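Local coordinates for ferrous iron uptake transporter protein B (Streptococcus thermophilus, PDB 3TAH) that forms the GTP-binding domain, with an attached helical domain, of a probable GTP-driven transporter that takes up ferrous iron, at residues G15-F20 against E39-L44; I6-N11 against L85-A90; Y60-Y65 against L97-Q102. The protein carries 1 engineered substitution. All coordinates share one frame; numbering follows the deposited sequence.

Overall arrangement
All three contacts lie in the G-protein domain; interactions 1 and 2 share its strand-loop-helix unit 4-24. Interaction 2 is central: strands 4-10 and 83-89 are neighbours in the mixed sheet. Interaction 1, nested along the chain inside the loop that interaction 2 closes, sets helix 16-24 against strand 39-45 of the same sheet; the two centres are about 10 Å apart, and Lys-16 and Phe-20 pack on strand 4-10. Interaction 3 joins the loop before helix 67-77 to helix 93-105 and alternates with interaction 2 along the chain; their centres are about 12 Å apart, and Asn-86 touches Thr-100. Interaction 2 thus separates interaction 1, at the diphosphate, from interaction 3, next to helix 241-259.

Interaction 1: G15-F20 against E39-L44; sequences GKTSLF and ERKSGL. With BGO (3'-O-(N-methylanthraniloyl)guanosine-5'-diphosphate), chain C.
Phe-20 on helix 16-20 packs on Lys-41 of strand 39-44, Thr-17 reaches that lysine at the margin and through a water, and the same helix turn holds the diphosphate of the bound nucleotide. Gly-15, at the N-cap, has a positive phi (99°) that most residues avoid, and its N donates to BGO O3A over 3.1 Å. Lys-16 N continues the series to O1B at 3.0 Å, whereas its side chain turns away from the diphosphate: NZ forms a salt bridge with Asp-55 and a hydrogen bond with Leu-56 O. Thr-17 grips the beta-phosphate twice, its N lying 2.6 Å from O2B and its OG1 donating to the same oxygen. These amides belong to the end of the P-loop (Walker A motif), where it runs into helix 16-24, and Gly-15, Lys-16, Thr-17 and Ser-18 all bind the nucleotide. Thr-17 OG1 also accepts from a water that in turn accepts from Lys-41 NZ at 2.8 Å, so that one water bridges Lys-41 and the threonine that binds the phosphate. Ser-18 moves on to the alpha-phosphate, with both N and OG donating to O1A. Direct packing comes at Phe-20. Its CG is anti to the backbone N (chi1 -177°), and the ring projects to the strand so that CZ meets Ser-42 C at 3.7 Å, edge-on and in the ring plane. Lys-41 CD approaches CE2 of the same ring obliquely at 3.7 Å, and its chain, bent at chi3, passes the ring before NZ reaches a long salt bridge with Glu-39 OE2 at 3.9 Å.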
loop_
_atom_site.group_PDB
_atom_site.type_symbol
_atom_site.label_atom_id
_atom_site.label_comp_id
_atom_site.label_asym_id
_atom_site.label_seq_id
_atom_site.Cartn_x
_atom_site.Cartn_y
_atom_site.Cartn_z
ATOM N N GLY A 15 1.204 14.442 5.482
ATOM C CA GLY A 15 0.451 15.483 4.780
ATOM C C GLY A 15 -0.849 14.973 4.183
ATOM O O GLY A 15 -1.447 15.637 3.329
ATOM N N LYS A 16 -1.309 13.803 4.637
ATOM C CA LYS A 16 -2.511 13.199 4.069
ATOM C C LYS A 16 -3.746 14.069 4.331
ATOM O O LYS A 16 -4.521 14.307 3.411
ATOM C CB LYS A 16 -2.711 11.768 4.588
ATOM C CG LYS A 16 -4.022 11.128 4.131
ATOM C CD LYS A 16 -4.092 9.662 4.475
ATOM C CE LYS A 16 -4.189 9.422 5.958
ATOM N NZ LYS A 16 -5.466 9.943 6.538
ATOM N N THR A 17 -3.924 14.543 5.565
ATOM C CA THR A 17 -5.055 15.404 5.898
ATOM C C THR A 17 -5.003 16.710 5.114
ATOM O O THR A 17 -6.029 17.161 4.593
ATOM C CB THR A 17 -5.116 15.766 7.402
ATOM O OG1 THR A 17 -5.203 14.569 8.178
ATOM C CG2 THR A 17 -6.320 16.638 7.698
ATOM N N SER A 18 -3.812 17.305 5.036
ATOM C CA SER A 18 -3.620 18.543 4.293
ATOM C C SER A 18 -4.033 18.367 2.842
ATOM O O SER A 18 -4.720 19.232 2.300
ATOM C CB SER A 18 -2.171 19.029 4.364
ATOM O OG SER A 18 -1.807 19.361 5.694
ATOM N N LEU A 19 -3.618 17.259 2.214
ATOM C CA LEU A 19 -4.018 16.983 0.826
ATOM C C LEU A 19 -5.503 16.642 0.735
ATOM O O LEU A 19 -6.181 17.105 -0.161
ATOM C CB LEU A 19 -3.196 15.853 0.201
ATOM C CG LEU A 19 -1.728 16.174 -0.050
ATOM C CD1 LEU A 19 -0.947 14.922 -0.455
ATOM C CD2 LEU A 19 -1.562 17.247 -1.107
ATOM N N PHE A 20 -6.003 15.834 1.657
ATOM C CA PHE A 20 -7.443 15.555 1.700
ATOM C C PHE A 20 -8.266 16.849 1.680
ATOM O O PHE A 20 -9.219 16.989 0.890
ATOM C CB PHE A 20 -7.811 14.726 2.934
ATOM C CG PHE A 20 -9.264 14.353 2.978
ATOM C CD1 PHE A 20 -9.741 13.300 2.212
ATOM C CD2 PHE A 20 -10.161 15.070 3.766
ATOM C CE1 PHE A 20 -11.099 12.948 2.230
ATOM C CE2 PHE A 20 -11.524 14.716 3.792
ATOM C CZ PHE A 20 -11.981 13.647 3.020
ATOM N N GLU A 39 -12.438 6.841 13.007
ATOM C CA GLU A 39 -13.119 7.791 12.128
ATOM C C GLU A 39 -13.214 7.262 10.701
ATOM O O GLU A 39 -12.241 6.727 10.169
ATOM C CB GLU A 39 -12.388 9.141 12.119
ATOM C CG GLU A 39 -12.840 10.128 11.048
ATOM C CD GLU A 39 -11.937 11.339 10.986
ATOM O OE1 GLU A 39 -12.168 12.259 11.797
ATOM O OE2 GLU A 39 -11.012 11.358 10.133
ATOM N N ARG A 40 -14.388 7.417 10.098
ATOM C CA ARG A 40 -14.588 7.152 8.682
ATOM C C ARG A 40 -14.892 8.477 8.020
ATOM O O ARG A 40 -15.910 9.109 8.337
ATOM C CB ARG A 40 -15.743 6.188 8.477
ATOM C CG ARG A 40 -16.017 5.790 7.042
ATOM C CD ARG A 40 -17.187 4.820 7.039
ATOM N NE ARG A 40 -17.429 4.200 5.745
ATOM C CZ ARG A 40 -18.384 3.295 5.517
ATOM N NH1 ARG A 40 -19.214 2.903 6.490
ATOM N NH2 ARG A 40 -18.522 2.786 4.296
ATOM N N LYS A 41 -14.018 8.894 7.103
ATOM C CA LYS A 41 -14.142 10.189 6.457
ATOM C C LYS A 41 -13.963 10.056 4.957
ATOM O O LYS A 41 -13.047 9.383 4.492
ATOM C CB LYS A 41 -13.107 11.161 7.001
ATOM C CG LYS A 41 -13.193 12.576 6.404
ATOM C CD LYS A 41 -12.326 13.562 7.178
ATOM C CE LYS A 41 -10.829 13.221 7.094
ATOM N NZ LYS A 41 -9.985 14.291 7.719
ATOM N N SER A 42 -14.838 10.727 4.221
ATOM C CA SER A 42 -14.751 10.779 2.775
ATOM C C SER A 42 -15.219 12.130 2.276
ATOM O O SER A 42 -15.856 12.891 3.013
ATOM C CB SER A 42 -15.595 9.679 2.148
ATOM O OG SER A 42 -16.970 9.881 2.442
ATOM N N GLY A 43 -14.889 12.396 1.019
ATOM C CA GLY A 43 -15.303 13.619 0.327
ATOM C C GLY A 43 -15.168 13.475 -1.168
ATOM O O GLY A 43 -14.333 12.705 -1.646
ATOM N N LEU A 44 -15.994 14.209 -1.917
ATOM C CA LEU A 44 -15.901 14.242 -3.368
ATOM C C LEU A 44 -14.779 15.185 -3.793
ATOM O O LEU A 44 -14.506 16.179 -3.109
ATOM C CB LEU A 44 -17.230 14.685 -3.985
ATOM C CG LEU A 44 -18.436 13.781 -3.666
ATOM C CD1 LEU A 44 -19.700 14.295 -4.391
ATOM C CD2 LEU A 44 -18.170 12.318 -4.009
HETATM C "C'" BGO C . 1.421 21.598 10.710
HETATM N N1 BGO C . 4.818 20.780 2.663
HETATM C C2 BGO C . 5.103 21.364 3.917
HETATM N N2 BGO C . 6.108 22.222 4.035
HETATM N N3 BGO C . 4.359 21.040 4.987
HETATM C C4 BGO C . 3.336 20.169 4.848
HETATM C C5 BGO C . 3.006 19.560 3.631
HETATM C C6 BGO C . 3.763 19.875 2.503
HETATM O O6 BGO C . 3.531 19.385 1.391
HETATM N N7 BGO C . 1.957 18.770 3.865
HETATM C C8 BGO C . 1.623 18.850 5.155
HETATM N N9 BGO C . 2.470 19.711 5.735
HETATM P PA BGO C . -0.894 16.519 8.074
HETATM P PB BGO C . -1.403 13.653 8.224
HETATM C "C1'" BGO C . 2.227 22.613 11.550
HETATM O "O1'" BGO C . 0.199 21.647 10.664
HETATM O O1A BGO C . -1.716 16.770 6.886
HETATM C C1B BGO C . 2.575 20.142 7.096
HETATM O O1B BGO C . -0.789 12.656 7.348
HETATM C "C2'" BGO C . 1.615 23.751 12.097
HETATM N "N2'" BGO C . 0.315 24.013 11.932
HETATM O "O2'" BGO C . 0.893 21.652 7.744
HETATM O O2A BGO C . -1.446 16.810 9.438
HETATM C C2B BGO C . 1.378 20.331 7.880
HETATM O O2B BGO C . -2.759 14.035 7.870
HETATM C "C3'" BGO C . 2.396 24.629 12.841
HETATM O "O3'" BGO C . 2.043 20.685 10.014
HETATM O O3A BGO C . -0.423 14.963 8.102
HETATM C C3B BGO C . 1.175 19.833 9.242
HETATM O O3B BGO C . -1.238 13.337 9.681
HETATM C "C4'" BGO C . 3.745 24.397 13.028
HETATM O "O4'" BGO C . 3.023 18.951 7.838
HETATM C C4B BGO C . 2.163 18.681 9.068
HETATM C "C5'" BGO C . 4.362 23.275 12.489
HETATM O "O5'" BGO C . 0.496 17.314 7.904
HETATM C C5B BGO C . 1.527 17.289 8.904
HETATM C "C6'" BGO C . 3.591 22.375 11.742
HETATM C "CM'" BGO C . -0.457 24.866 12.855
HETATM O O HOH W 1 -7.589 13.285 6.816
#

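Interaction 2: I6-N11 against L85-A90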
loop_
_atom_site.group_PDB
_atom_site.type_symbol
_atom_site.label_atom_id
_atom_site.label_comp_id
_atom_site.label_asym_id
_atom_site.label_seq_id
_atom_site.Cartn_x
_atom_site.Cartn_y
_atom_site.Cartn_z
ATOM N N ILE A 6 -11.302 6.484 -4.782
ATOM C CA ILE A 6 -9.870 6.619 -4.603
ATOM C C ILE A 6 -9.556 6.561 -3.113
ATOM O O ILE A 6 -9.933 7.466 -2.370
ATOM C CB ILE A 6 -9.344 7.935 -5.210
ATOM C CG1 ILE A 6 -9.684 8.014 -6.706
ATOM C CG2 ILE A 6 -7.835 8.047 -4.981
ATOM C CD1 ILE A 6 -9.258 9.289 -7.416
ATOM N N ALA A 7 -8.855 5.508 -2.685
ATOM C CA ALA A 7 -8.454 5.359 -1.288
ATOM C C ALA A 7 -7.189 6.176 -1.010
ATOM O O ALA A 7 -6.153 5.904 -1.599
ATOM C CB ALA A 7 -8.215 3.872 -0.934
ATOM N N LEU A 8 -7.280 7.156 -0.117
ATOM C CA LEU A 8 -6.151 8.008 0.274
ATOM C C LEU A 8 -5.518 7.446 1.546
ATOM O O LEU A 8 -6.190 7.312 2.568
ATOM C CB LEU A 8 -6.647 9.437 0.501
ATOM C CG LEU A 8 -5.614 10.528 0.734
ATOM C CD1 LEU A 8 -4.896 10.824 -0.561
ATOM C CD2 LEU A 8 -6.271 11.789 1.282
ATOM N N ILE A 9 -4.229 7.109 1.498
ATOM C CA ILE A 9 -3.553 6.551 2.654
ATOM C C ILE A 9 -2.060 6.886 2.667
ATOM O O ILE A 9 -1.418 7.059 1.630
ATOM C CB ILE A 9 -3.806 5.010 2.749
ATOM C CG1 ILE A 9 -3.269 4.428 4.058
ATOM C CG2 ILE A 9 -3.213 4.284 1.561
ATOM C CD1 ILE A 9 -3.780 3.010 4.325
ATOM N N GLY A 10 -1.516 6.983 3.867
ATOM C CA GLY A 10 -0.093 7.240 4.054
ATOM C C GLY A 10 0.206 7.203 5.537
ATOM O O GLY A 10 -0.698 6.981 6.359
ATOM N N ASN A 11 1.479 7.403 5.869
ATOM C CA ASN A 11 1.922 7.472 7.242
ATOM C C ASN A 11 1.312 8.696 7.938
ATOM O O ASN A 11 0.985 9.697 7.288
ATOM C CB ASN A 11 3.430 7.678 7.331
ATOM C CG ASN A 11 4.275 6.496 6.862
ATOM O OD1 ASN A 11 5.495 6.639 6.849
ATOM N ND2 ASN A 11 3.678 5.359 6.501
ATOM N N LEU A 85 -4.371 6.133 -3.645
ATOM C CA LEU A 85 -3.540 7.339 -3.737
ATOM C C LEU A 85 -2.731 7.381 -2.440
ATOM O O LEU A 85 -3.255 7.657 -1.349
ATOM C CB LEU A 85 -4.389 8.598 -3.937
ATOM C CG LEU A 85 -3.632 9.926 -4.073
ATOM C CD1 LEU A 85 -2.539 9.911 -5.126
ATOM C CD2 LEU A 85 -4.639 11.034 -4.389
ATOM N N ASN A 86 -1.449 7.065 -2.579
ATOM C CA ASN A 86 -0.538 6.854 -1.462
ATOM C C ASN A 86 0.240 8.148 -1.243
ATOM O O ASN A 86 1.042 8.531 -2.096
ATOM C CB ASN A 86 0.368 5.642 -1.786
ATOM C CG ASN A 86 1.432 5.353 -0.734
ATOM O OD1 ASN A 86 2.473 4.757 -1.046
ATOM N ND2 ASN A 86 1.183 5.751 0.508
ATOM N N VAL A 87 -0.010 8.805 -0.109
ATOM C CA VAL A 87 0.704 10.035 0.280
ATOM C C VAL A 87 2.001 9.623 0.982
ATOM O O VAL A 87 1.975 8.927 2.003
ATOM C CB VAL A 87 -0.155 10.942 1.198
ATOM C CG1 VAL A 87 0.593 12.224 1.577
ATOM C CG2 VAL A 87 -1.480 11.266 0.523
ATOM N N VAL A 88 3.120 10.045 0.405
ATOM C CA VAL A 88 4.465 9.712 0.874
ATOM C C VAL A 88 5.248 10.990 1.189
ATOM O O VAL A 88 5.319 11.895 0.363
ATOM C CB VAL A 88 5.208 8.884 -0.206
ATOM C CG1 VAL A 88 6.722 8.742 0.075
ATOM C CG2 VAL A 88 4.539 7.504 -0.355
ATOM N N ASP A 89 5.825 11.032 2.388
ATOM C CA ASP A 89 6.694 12.107 2.835
ATOM C C ASP A 89 8.074 12.002 2.186
ATOM O O ASP A 89 8.910 11.169 2.591
ATOM C CB ASP A 89 6.825 12.043 4.361
ATOM C CG ASP A 89 7.702 13.150 4.938
ATOM O OD1 ASP A 89 8.236 13.993 4.198
ATOM O OD2 ASP A 89 7.855 13.161 6.164
ATOM N N ALA A 90 8.315 12.873 1.207
ATOM C CA ALA A 90 9.575 12.887 0.457
ATOM C C ALA A 90 10.813 13.041 1.335
ATOM O O ALA A 90 11.874 12.546 0.965
ATOM C CB ALA A 90 9.561 13.981 -0.584
HETATM O O HOH W 2 3.332 7.727 3.862
#
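The peptide carbonyl of Ile-9 takes a donor on each face: Asn-86 ND2 stands 37° above its plane at 3.1 Å from O, and Val-87 N reaches the same oxygen from the opposite face, tilted by 28°. The carboxamide of Asn-86 lies nearly coplanar with that oxygen. Asn-86 projects to the sheet face that Ile-9 occupies; with CG anti to the backbone N (chi1 177°) the amide swings back toward strand 4-10, and OD1 is hydrogen-bonded to Thr-100 on helix 93-105. Backbone bonds from Leu-85 N to Ala-7 O (2.7 Å) and from Ile-9 N to Leu-85 O (3.1 Å) complete the parallel pairing of Leu-8 with Leu-85 and Ile-9 with Asn-86. On the other face, where Lys-16 and Phe-20 of helix 16-24 touch Leu-8, Leu-8 CD1 crosses to Val-87 CG2 at 3.6 Å and also packs on Leu-85 CG. These are central strands of the GTPase sheet. Where the chain turns into the P-loop, a water accepts from Asn-11 N and donates to Val-87 O, taking the position of the next parallel bond. Two donors thus grip one buried carbonyl, tying a side chain also bonded to helix 93-105 into the strand pairing.

Interaction 3: Y60-Y65 against L97-Q102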
loop_
_atom_site.group_PDB
_atom_site.type_symbol
_atom_site.label_atom_id
_atom_site.label_comp_id
_atom_site.label_asym_id
_atom_site.label_seq_id
_atom_site.Cartn_x
_atom_site.Cartn_y
_atom_site.Cartn_z
ATOM N N TYR A 60 1.601 3.113 9.480
ATOM C CA TYR A 60 2.968 2.786 9.038
ATOM C C TYR A 60 3.108 1.423 8.343
ATOM O O TYR A 60 4.072 1.183 7.612
ATOM C CB TYR A 60 3.911 2.797 10.248
ATOM C CG TYR A 60 4.070 4.172 10.818
ATOM C CD1 TYR A 60 4.828 5.125 10.147
ATOM C CD2 TYR A 60 3.462 4.536 12.012
ATOM C CE1 TYR A 60 4.978 6.403 10.645
ATOM C CE2 TYR A 60 3.610 5.823 12.520
ATOM C CZ TYR A 60 4.373 6.749 11.833
ATOM O OH TYR A 60 4.523 8.038 12.318
ATOM N N SER A 61 2.139 0.549 8.576
ATOM C CA SER A 61 2.180 -0.809 8.061
ATOM C C SER A 61 0.778 -1.365 8.126
ATOM O O SER A 61 -0.091 -0.716 8.687
ATOM C CB SER A 61 3.129 -1.657 8.913
ATOM O OG SER A 61 3.330 -2.932 8.337
ATOM N N MET A 62 0.545 -2.524 7.521
ATOM C CA MET A 62 -0.745 -3.221 7.621
ATOM C C MET A 62 -0.568 -4.485 8.476
ATOM O O MET A 62 -0.673 -5.624 7.992
ATOM C CB MET A 62 -1.320 -3.505 6.234
ATOM C CG MET A 62 -1.988 -2.276 5.643
ATOM S SD MET A 62 -2.893 -2.634 4.128
ATOM C CE MET A 62 -1.508 -2.942 3.120
ATOM N N SER A 63 -0.314 -4.243 9.756
ATOM C CA SER A 63 -0.145 -5.302 10.745
ATOM C C SER A 63 -1.481 -5.565 11.449
ATOM O O SER A 63 -2.422 -4.781 11.323
ATOM C CB SER A 63 0.934 -4.920 11.763
ATOM O OG SER A 63 0.352 -4.258 12.879
ATOM N N PRO A 64 -1.577 -6.669 12.211
ATOM C CA PRO A 64 -2.850 -6.960 12.877
ATOM C C PRO A 64 -3.058 -6.244 14.225
ATOM O O PRO A 64 -4.077 -6.473 14.877
ATOM C CB PRO A 64 -2.808 -8.500 13.054
ATOM C CG PRO A 64 -1.373 -8.889 13.007
ATOM C CD PRO A 64 -0.576 -7.731 12.411
ATOM N N TYR A 65 -2.136 -5.364 14.612
ATOM C CA TYR A 65 -2.036 -4.853 15.979
ATOM C C TYR A 65 -2.664 -3.492 16.287
ATOM O O TYR A 65 -2.519 -2.997 17.409
ATOM C CB TYR A 65 -0.553 -4.846 16.371
ATOM C CG TYR A 65 0.102 -6.211 16.198
ATOM C CD1 TYR A 65 -0.411 -7.331 16.851
ATOM C CD2 TYR A 65 1.229 -6.381 15.386
ATOM C CE1 TYR A 65 0.171 -8.582 16.707
ATOM C CE2 TYR A 65 1.825 -7.641 15.235
ATOM C CZ TYR A 65 1.281 -8.736 15.901
ATOM O OH TYR A 65 1.829 -9.992 15.781
ATOM N N LEU A 97 7.984 4.313 2.325
ATOM C CA LEU A 97 7.781 3.285 1.289
ATOM C C LEU A 97 7.566 1.879 1.863
ATOM O O LEU A 97 7.162 0.975 1.137
ATOM C CB LEU A 97 8.923 3.269 0.259
ATOM C CG LEU A 97 9.070 4.514 -0.626
ATOM C CD1 LEU A 97 10.347 4.405 -1.423
ATOM C CD2 LEU A 97 7.839 4.721 -1.562
ATOM N N TYR A 98 7.839 1.684 3.150
ATOM C CA TYR A 98 7.551 0.408 3.800
ATOM C C TYR A 98 6.076 0.049 3.629
ATOM O O TYR A 98 5.731 -1.039 3.149
ATOM C CB TYR A 98 7.957 0.471 5.268
ATOM C CG TYR A 98 7.841 -0.838 5.996
ATOM C CD1 TYR A 98 8.861 -1.789 5.933
ATOM C CD2 TYR A 98 6.722 -1.127 6.765
ATOM C CE1 TYR A 98 8.759 -2.982 6.593
ATOM C CE2 TYR A 98 6.620 -2.328 7.438
ATOM C CZ TYR A 98 7.641 -3.243 7.343
ATOM O OH TYR A 98 7.541 -4.423 8.002
ATOM N N LEU A 99 5.207 0.985 3.981
ATOM C CA LEU A 99 3.778 0.824 3.746
ATOM C C LEU A 99 3.472 0.665 2.242
ATOM O O LEU A 99 2.678 -0.179 1.860
ATOM C CB LEU A 99 3.002 2.024 4.298
ATOM C CG LEU A 99 1.478 2.013 4.110
ATOM C CD1 LEU A 99 0.797 0.846 4.852
ATOM C CD2 LEU A 99 0.885 3.349 4.535
ATOM N N THR A 100 4.108 1.484 1.403
ATOM C CA THR A 100 3.853 1.484 -0.022
ATOM C C THR A 100 3.977 0.073 -0.611
ATOM O O THR A 100 3.124 -0.359 -1.403
ATOM C CB THR A 100 4.822 2.441 -0.740
ATOM O OG1 THR A 100 4.722 3.753 -0.163
ATOM C CG2 THR A 100 4.521 2.467 -2.237
ATOM N N THR A 101 5.020 -0.657 -0.205
ATOM C CA THR A 101 5.226 -2.012 -0.742
ATOM C C THR A 101 4.019 -2.907 -0.443
ATOM O O THR A 101 3.589 -3.710 -1.272
ATOM C CB THR A 101 6.544 -2.666 -0.233
ATOM O OG1 THR A 101 6.511 -2.838 1.191
ATOM C CG2 THR A 101 7.785 -1.848 -0.643
ATOM N N GLN A 102 3.459 -2.753 0.746
ATOM C CA GLN A 102 2.290 -3.513 1.148
ATOM C C GLN A 102 1.022 -3.104 0.415
ATOM O O GLN A 102 0.190 -3.953 0.097
ATOM C CB GLN A 102 2.081 -3.387 2.654
ATOM C CG GLN A 102 3.236 -3.913 3.488
ATOM C CD GLN A 102 3.058 -3.577 4.943
ATOM O OE1 GLN A 102 2.038 -3.928 5.527
ATOM N NE2 GLN A 102 4.030 -2.881 5.535
HETATM O O HOH W 3 5.579 3.062 6.200
#
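Gln-102 turns its carboxamide to the backbone N of Met-62 and the hydroxyl of Ser-61. The firm bond is at OE1, which accepts from Met-62 N at 2.9 Å, the donor tilted 28° from the plane of the amide carbonyl. NE2 donates to Ser-61 OG, also at 2.9 Å and close to the amide plane, but this bond holds for one of two modelled conformers of Ser-61 and is doubtful for the other. The glutamine CG is anti to its carbonyl carbon (chi1 -61°), and from there the extended chain leads outward to the loop. Met-62 slides past it in the opposite direction, its CE reaching Gln-102 CB at 3.6 Å. The Tyr-98 ring comes edge-on, CD2 lying 3.6 Å from Tyr-60 O in the ring plane, and stacks elsewhere on Tyr-250 of helix 241-259, which Gln-102 also touches; helix 93-105 therefore sits between this loop and the helical domain. Leu-99 CD1 packs against the loop at Ser-61 CA, 3.9 Å away, while a water joins Tyr-60 O to Leu-99 N. Residues 60-65 follow the stretch from Asp-55 to Gly-58, predicted to bind GTP, a position consistent with switch II of G proteins. A backbone N-H can only donate, so the amide atom facing Met-62 N must be the oxygen; that bond sets the orientation of the amide, and the Ser-61 bond adds to it in the modelled conformer.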